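Local structure of putative thioesterase (Novosphingobium aromaticivorans, 3CJY) at residues A[184-196]-A[224-238]. The protein is a putative thioesterase of the HotDog clan that binds calcium and probably hydrolyses acyl-CoA thioesters. Numbering follows the deposited sequence.
Sequences FADFLPIALGRAT and MIIPSSASGFAQGQV
Leu-192, which lays its CD1 3.9 Å from Ala-234 CB, has a carbonyl O gripped twice: by Thr-196 N and by Thr-196 OG1 at 3.0 Å, the hydroxyl tilted 33° from the carbonyl plane. With CG anti to the backbone N (chi1 177°), the Leu-192 side chain also crosses that of Ile-226 at about a right angle. Ile-226 in turn runs its CG1 alongside the helix backbone, 3.7 Å from Ala-191 O, and meets Ala-195 through CB. Leu-188 lies across the face of both strands: CD1 rests over the backbone of Gly-236, 3.5 Å from its C, and also touches Val-238 CG1, while CD2 meets Met-224 CB at 3.6 Å. A CB at Gly-236 would clash with Leu-188 CD2 and Ile-226 CD1, so the close fit depends on its glycine. Cutting Leu-188 back to an alanine would probably open a gap over Gly-236 and cost Met-224 CB and Val-238 CG1 part of their apolar cover. The selenomethionine Met-224, its CG anti to the carbonyl carbon, brings SE 3.3 Å from Phe-187 O. Helix 188-196 crosses strand 224-230 at -55°, 8.0 Å between axes: a helix packed across the face of a curved antiparallel sheet, the hallmark of the hotdog fold, here in the C-terminal acyl-CoA thioesterase domain.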
ATOM      1  N   PHE A 184      14.858  -2.787   0.477  1.00 13.31           N
ATOM      2  CA  PHE A 184      14.961  -2.060   1.731  1.00 13.65           C
ATOM      3  C   PHE A 184      13.609  -1.797   2.401  1.00 13.87           C
ATOM      4  O   PHE A 184      13.499  -1.699   3.637  1.00 14.64           O
ATOM      5  CB  PHE A 184      15.721  -0.741   1.535  1.00 13.61           C
ATOM      6  CG  PHE A 184      17.198  -0.914   1.248  1.00 13.07           C
ATOM      7  CD1 PHE A 184      17.871  -2.083   1.607  1.00 13.59           C
ATOM      8  CD2 PHE A 184      17.946   0.155   0.775  1.00 15.36           C
ATOM      9  CE1 PHE A 184      19.279  -2.172   1.461  1.00 15.98           C
ATOM     10  CE2 PHE A 184      19.340   0.046   0.583  1.00 14.65           C
ATOM     11  CZ  PHE A 184      19.979  -1.142   0.909  1.00 16.33           C
ATOM     12  N   ALA A 185      12.566  -1.659   1.572  1.00 12.81           N
ATOM     13  CA  ALA A 185      11.197  -1.480   2.048  1.00 13.46           C
ATOM     14  C   ALA A 185      10.750  -2.696   2.876  1.00 15.34           C
ATOM     15  O   ALA A 185       9.958  -2.581   3.788  1.00 17.23           O
ATOM     16  CB  ALA A 185      10.181  -1.264   0.851  1.00 13.56           C
ATOM     17  N   ASP A 186      11.274  -3.876   2.529  1.00 14.76           N
ATOM     18  CA  ASP A 186      10.902  -5.115   3.237  1.00 14.03           C
ATOM     19  C   ASP A 186      11.736  -5.406   4.489  1.00 14.06           C
ATOM     20  O   ASP A 186      11.837  -6.556   4.941  1.00 13.66           O
ATOM     21  CB  ASP A 186      10.879  -6.287   2.289  1.00 13.09           C
ATOM     22  CG  ASP A 186      10.105  -7.502   2.852  1.00 16.00           C
ATOM     23  OD1 ASP A 186       9.044  -7.314   3.463  1.00 15.69           O
ATOM     24  OD2 ASP A 186      10.579  -8.647   2.681  1.00 16.46           O
ATOM     25  N   PHE A 187      12.271  -4.350   5.087  1.00 13.31           N
ATOM     26  CA  PHE A 187      12.882  -4.436   6.399  1.00 13.63           C
ATOM     27  C   PHE A 187      11.840  -4.204   7.536  1.00 14.07           C
ATOM     28  O   PHE A 187      12.146  -4.267   8.716  1.00 14.61           O
ATOM     29  CB  PHE A 187      14.045  -3.456   6.524  1.00 14.40           C
ATOM     30  CG  PHE A 187      15.361  -4.000   6.043  1.00 13.89           C
ATOM     31  CD1 PHE A 187      15.525  -4.402   4.724  1.00 15.52           C
ATOM     32  CD2 PHE A 187      16.449  -4.067   6.919  1.00 15.02           C
ATOM     33  CE1 PHE A 187      16.709  -4.908   4.271  1.00 15.02           C
ATOM     34  CE2 PHE A 187      17.672  -4.554   6.468  1.00 15.78           C
ATOM     35  CZ  PHE A 187      17.796  -4.963   5.134  1.00 14.47           C
ATOM     36  N   LEU A 188      10.577  -4.039   7.161  1.00 13.53           N
ATOM     37  CA  LEU A 188       9.531  -3.805   8.171  1.00 12.59           C
ATOM     38  C   LEU A 188       9.390  -4.960   9.155  1.00 14.12           C
ATOM     39  O   LEU A 188       9.016  -4.720  10.279  1.00 13.95           O
ATOM     40  CB  LEU A 188       8.174  -3.421   7.561  1.00 13.02           C
ATOM     41  CG  LEU A 188       8.032  -1.946   7.251  1.00 11.33           C
ATOM     42  CD1 LEU A 188       6.863  -1.665   6.334  1.00 14.86           C
ATOM     43  CD2 LEU A 188       7.925  -1.138   8.563  1.00 12.75           C
ATOM     44  N   PRO A 189       9.601  -6.225   8.718  1.00 13.50           N
ATOM     45  CA  PRO A 189       9.524  -7.272   9.774  1.00 14.43           C
ATOM     46  C   PRO A 189      10.497  -7.047  10.953  1.00 14.39           C
ATOM     47  O   PRO A 189      10.200  -7.360  12.099  1.00 14.85           O
ATOM     48  CB  PRO A 189       9.764  -8.564   8.982  1.00 13.87           C
ATOM     49  CG  PRO A 189       9.293  -8.231   7.590  1.00 14.92           C
ATOM     50  CD  PRO A 189       9.678  -6.816   7.359  1.00 14.13           C
ATOM     51  N   ILE A 190      11.634  -6.417  10.696  1.00 14.82           N
ATOM     52  CA  ILE A 190      12.607  -6.103  11.746  1.00 15.02           C
ATOM     53  C   ILE A 190      12.008  -5.031  12.654  1.00 14.92           C
ATOM     54  O   ILE A 190      12.084  -5.123  13.870  1.00 15.19           O
ATOM     55  CB  ILE A 190      13.965  -5.643  11.139  1.00 16.44           C
ATOM     56  CG1 ILE A 190      14.634  -6.834  10.419  1.00 18.71           C
ATOM     57  CG2 ILE A 190      14.857  -5.075  12.212  1.00 18.21           C
ATOM     58  CD1 ILE A 190      15.840  -6.446   9.636  1.00 21.86           C
ATOM     59  N   ALA A 191      11.299  -4.089  12.055  1.00 12.76           N
ATOM     60  CA  ALA A 191      10.657  -3.031  12.829  1.00 12.66           C
ATOM     61  C   ALA A 191       9.557  -3.651  13.710  1.00 12.18           C
ATOM     62  O   ALA A 191       9.349  -3.234  14.861  1.00 14.86           O
ATOM     63  CB  ALA A 191      10.030  -1.984  11.913  1.00 12.72           C
ATOM     64  N   LEU A 192       8.912  -4.689  13.204  1.00 14.60           N
ATOM     65  CA  LEU A 192       7.840  -5.354  13.989  1.00 14.01           C
ATOM     66  C   LEU A 192       8.450  -6.032  15.211  1.00 15.24           C
ATOM     67  O   LEU A 192       7.938  -5.929  16.326  1.00 15.05           O
ATOM     68  CB  LEU A 192       7.066  -6.326  13.124  1.00 14.10           C
ATOM     69  CG  LEU A 192       5.996  -7.113  13.858  1.00 14.52           C
ATOM     70  CD1 LEU A 192       4.978  -6.170  14.554  1.00 15.77           C
ATOM     71  CD2 LEU A 192       5.342  -8.150  12.912  1.00 18.98           C
ATOM     72  N   GLY A 193       9.574  -6.717  15.002  1.00 15.39           N
ATOM     73  CA  GLY A 193      10.256  -7.430  16.086  1.00 15.84           C
ATOM     74  C   GLY A 193      10.669  -6.459  17.162  1.00 16.44           C
ATOM     75  O   GLY A 193      10.586  -6.737  18.338  1.00 17.98           O
ATOM     76  N   ARG A 194      11.067  -5.268  16.754  1.00 16.23           N
ATOM     77  CA  ARG A 194      11.437  -4.258  17.743  1.00 16.84           C
ATOM     78  C   ARG A 194      10.236  -3.687  18.521  1.00 17.34           C
ATOM     79  O   ARG A 194      10.325  -3.400  19.703  1.00 17.18           O
ATOM     80  CB  ARG A 194      12.188  -3.095  17.124  1.00 17.66           C
ATOM     81  CG  ARG A 194      13.512  -3.553  16.539  1.00 20.90           C
ATOM     82  CD  ARG A 194      14.494  -2.429  16.469  1.00 25.45           C
ATOM     83  NE  ARG A 194      15.793  -2.934  16.019  1.00 29.32           N
ATOM     84  CZ  ARG A 194      16.851  -2.165  15.792  1.00 28.04           C
ATOM     85  NH1 ARG A 194      16.770  -0.856  15.994  1.00 24.94           N
ATOM     86  NH2 ARG A 194      17.982  -2.717  15.385  1.00 27.89           N
ATOM     87  N   ALA A 195       9.134  -3.491  17.812  1.00 17.00           N
ATOM     88  CA  ALA A 195       7.948  -2.867  18.374  1.00 17.63           C
ATOM     89  C   ALA A 195       7.307  -3.833  19.346  1.00 18.84           C
ATOM     90  O   ALA A 195       6.798  -3.419  20.380  1.00 18.57           O
ATOM     91  CB  ALA A 195       6.963  -2.489  17.282  1.00 17.90           C
ATOM     92  N   THR A 196       7.361  -5.121  19.032  1.00 19.65           N
ATOM     93  CA  THR A 196       6.714  -6.108  19.911  1.00 23.45           C
ATOM     94  C   THR A 196       7.646  -6.644  20.987  1.00 26.96           C
ATOM     95  O   THR A 196       7.207  -6.979  22.099  1.00 28.48           O
ATOM     96  CB  THR A 196       6.157  -7.301  19.143  1.00 22.48           C
ATOM     97  OG1 THR A 196       7.219  -7.954  18.471  1.00 21.87           O
ATOM     98  CG2 THR A 196       5.146  -6.874  18.165  1.00 22.43           C
HETATM   99  N   MSE A 224      10.914   3.575   9.442  1.00 12.85           N
HETATM  100  CA  MSE A 224       9.784   2.684   9.675  1.00 12.41           C
HETATM  101  C   MSE A 224       8.962   2.937  10.892  1.00 12.30           C
HETATM  102  O   MSE A 224       9.440   3.404  11.940  1.00 11.27           O
HETATM  103  CB  MSE A 224      10.317   1.223   9.785  1.00 11.84           C
HETATM  104  CG  MSE A 224      11.078   0.746   8.570  1.00 12.87           C
HETATM  105 SE   MSE A 224      11.802  -1.006   8.587  0.75 10.64          SE
HETATM  106  CE  MSE A 224      13.260  -0.630   9.779  1.00 14.05           C
ATOM    107  N   ILE A 225       7.679   2.621  10.755  1.00 12.38           N
ATOM    108  CA  ILE A 225       6.775   2.649  11.891  1.00 12.81           C
ATOM    109  C   ILE A 225       5.854   1.434  11.844  1.00 12.44           C
ATOM    110  O   ILE A 225       5.385   1.017  10.768  1.00 12.02           O
ATOM    111  CB  ILE A 225       5.936   3.998  11.959  1.00 12.74           C
ATOM    112  CG1 ILE A 225       5.128   4.077  13.243  1.00 14.62           C
ATOM    113  CG2 ILE A 225       5.023   4.097  10.721  1.00 12.01           C
ATOM    114  CD1 ILE A 225       4.572   5.469  13.569  1.00 14.10           C
ATOM    115  N   ILE A 226       5.586   0.874  13.016  1.00 11.86           N
ATOM    116  CA  ILE A 226       4.531  -0.152  13.193  1.00 12.87           C
ATOM    117  C   ILE A 226       3.488   0.556  14.062  1.00 12.35           C
ATOM    118  O   ILE A 226       3.666   0.740  15.259  1.00 12.91           O
ATOM    119  CB  ILE A 226       5.031  -1.419  13.961  1.00 13.83           C
ATOM    120  CG1 ILE A 226       6.234  -2.047  13.272  1.00 14.77           C
ATOM    121  CG2 ILE A 226       3.896  -2.388  14.060  1.00 13.14           C
ATOM    122  CD1 ILE A 226       5.964  -2.548  11.846  1.00 13.26           C
ATOM    123  N   PRO A 227       2.389   1.034  13.448  1.00 13.10           N
ATOM    124  CA  PRO A 227       1.501   1.862  14.242  1.00 11.40           C
ATOM    125  C   PRO A 227       0.465   1.120  15.090  1.00 10.81           C
ATOM    126  O   PRO A 227      -0.015   1.645  16.096  1.00 11.50           O
ATOM    127  CB  PRO A 227       0.783   2.707  13.160  1.00 12.43           C
ATOM    128  CG  PRO A 227       0.693   1.798  12.020  1.00 13.18           C
ATOM    129  CD  PRO A 227       2.040   1.068  12.019  1.00 13.12           C
ATOM    130  N   SER A 228       0.135  -0.077  14.683  1.00 11.12           N
ATOM    131  CA  SER A 228      -0.913  -0.832  15.310  1.00 10.72           C
ATOM    132  C   SER A 228      -0.941  -2.328  14.901  1.00 10.88           C
ATOM    133  O   SER A 228      -0.357  -2.772  13.905  1.00 10.50           O
ATOM    134  CB  SER A 228      -2.251  -0.197  14.947  1.00 11.98           C
ATOM    135  OG  SER A 228      -2.409  -0.336  13.539  1.00 14.53           O
ATOM    136  N   SER A 229      -1.621  -3.080  15.752  0.50 10.92           N
ATOM    137  CA  SER A 229      -1.833  -4.518  15.568  0.50 11.76           C
ATOM    138  C   SER A 229      -3.102  -4.930  16.296  0.50 11.64           C
ATOM    139  O   SER A 229      -3.529  -4.293  17.262  0.50 11.37           O
ATOM    140  CB  SER A 229      -0.625  -5.320  16.057  0.50 12.11           C
ATOM    141  OG  SER A 229      -0.523  -5.295  17.475  0.50 12.43           O
ATOM    142  N   ALA A 230      -3.713  -5.984  15.785  1.00 11.87           N
ATOM    143  CA  ALA A 230      -4.900  -6.563  16.379  1.00 11.65           C
ATOM    144  C   ALA A 230      -5.200  -7.905  15.739  1.00 12.49           C
ATOM    145  O   ALA A 230      -4.840  -8.151  14.578  1.00 11.96           O
ATOM    146  CB  ALA A 230      -6.097  -5.617  16.268  1.00 11.84           C
ATOM    147  N   SER A 231      -5.795  -8.792  16.541  1.00 13.56           N
ATOM    148  CA  SER A 231      -6.301 -10.067  16.045  1.00 14.69           C
ATOM    149  C   SER A 231      -5.277 -10.942  15.341  1.00 13.75           C
ATOM    150  O   SER A 231      -5.631 -11.725  14.438  1.00 14.71           O
ATOM    151  CB  SER A 231      -7.425  -9.795  15.055  1.00 16.22           C
ATOM    152  OG  SER A 231      -8.470  -9.102  15.710  1.00 23.40           O
ATOM    153  N   GLY A 232      -4.023 -10.841  15.743  1.00 13.08           N
ATOM    154  CA  GLY A 232      -3.011 -11.706  15.143  1.00 13.16           C
ATOM    155  C   GLY A 232      -2.285 -11.140  13.958  1.00 13.52           C
ATOM    156  O   GLY A 232      -1.438 -11.791  13.365  1.00 14.49           O
ATOM    157  N   PHE A 233      -2.604  -9.896  13.628  1.00 13.28           N
ATOM    158  CA  PHE A 233      -1.968  -9.192  12.520  1.00 13.54           C
ATOM    159  C   PHE A 233      -1.480  -7.823  12.916  1.00 14.47           C
ATOM    160  O   PHE A 233      -1.955  -7.209  13.865  1.00 17.22           O
ATOM    161  CB  PHE A 233      -2.951  -9.012  11.351  1.00 12.89           C
ATOM    162  CG  PHE A 233      -3.540 -10.302  10.853  1.00 13.12           C
ATOM    163  CD1 PHE A 233      -2.922 -11.033   9.872  1.00 16.29           C
ATOM    164  CD2 PHE A 233      -4.666 -10.814  11.432  1.00 13.11           C
ATOM    165  CE1 PHE A 233      -3.461 -12.224   9.459  1.00 17.37           C
ATOM    166  CE2 PHE A 233      -5.209 -12.003  11.014  1.00 16.73           C
ATOM    167  CZ  PHE A 233      -4.605 -12.708  10.035  1.00 16.56           C
ATOM    168  N   ALA A 234      -0.507  -7.356  12.170  1.00 14.14           N
ATOM    169  CA  ALA A 234       0.044  -6.006  12.313  1.00 14.15           C
ATOM    170  C   ALA A 234       0.274  -5.379  10.966  1.00 14.40           C
ATOM    171  O   ALA A 234       0.211  -6.008   9.967  1.00 13.02           O
ATOM    172  CB  ALA A 234       1.346  -6.016  13.091  1.00 13.95           C
ATOM    173  N   GLN A 235       0.525  -4.094  10.987  1.00 13.79           N
ATOM    174  CA  GLN A 235       0.847  -3.360   9.764  1.00 13.67           C
ATOM    175  C   GLN A 235       2.011  -2.431  10.038  1.00 13.25           C
ATOM    176  O   GLN A 235       2.301  -2.081  11.162  1.00 14.44           O
ATOM    177  CB  GLN A 235      -0.328  -2.571   9.263  1.00 14.99           C
ATOM    178  CG  GLN A 235      -0.881  -1.553  10.267  1.00 15.07           C
ATOM    179  CD  GLN A 235      -1.900  -0.656   9.611  1.00 17.19           C
ATOM    180  OE1 GLN A 235      -1.540   0.095   8.720  1.00 17.66           O
ATOM    181  NE2 GLN A 235      -3.180  -0.777   9.995  1.00 16.11           N
ATOM    182  N   GLY A 236       2.682  -2.092   8.952  1.00 13.41           N
ATOM    183  CA  GLY A 236       3.819  -1.186   8.972  1.00 12.51           C
ATOM    184  C   GLY A 236       3.905  -0.366   7.706  1.00 13.17           C
ATOM    185  O   GLY A 236       3.446  -0.750   6.639  1.00 13.12           O
ATOM    186  N   GLN A 237       4.549   0.782   7.883  1.00 12.98           N
ATOM    187  CA  GLN A 237       4.848   1.723   6.828  1.00 12.55           C
ATOM    188  C   GLN A 237       6.317   2.125   6.920  1.00 11.28           C
ATOM    189  O   GLN A 237       6.912   2.224   8.016  1.00 12.45           O
ATOM    190  CB  GLN A 237       3.982   2.958   6.969  1.00 13.29           C
ATOM    191  CG  GLN A 237       2.490   2.690   6.671  1.00 13.79           C
ATOM    192  CD  GLN A 237       1.752   2.090   7.819  1.00 15.02           C
ATOM    193  OE1 GLN A 237       1.918   2.539   8.930  1.00 17.02           O
ATOM    194  NE2 GLN A 237       0.907   1.087   7.552  1.00 17.35           N
ATOM    195  N   VAL A 238       6.846   2.407   5.751  1.00 11.69           N
ATOM    196  CA  VAL A 238       8.282   2.786   5.585  1.00 12.88           C
ATOM    197  C   VAL A 238       8.471   3.875   4.545  1.00 13.26           C
ATOM    198  O   VAL A 238       7.743   3.932   3.542  1.00 12.85           O
ATOM    199  CB  VAL A 238       9.170   1.566   5.205  1.00 12.52           C
ATOM    200  CG1 VAL A 238       8.702   0.902   3.886  1.00 12.78           C
ATOM    201  CG2 VAL A 238      10.642   1.925   5.154  1.00 11.97           C
TER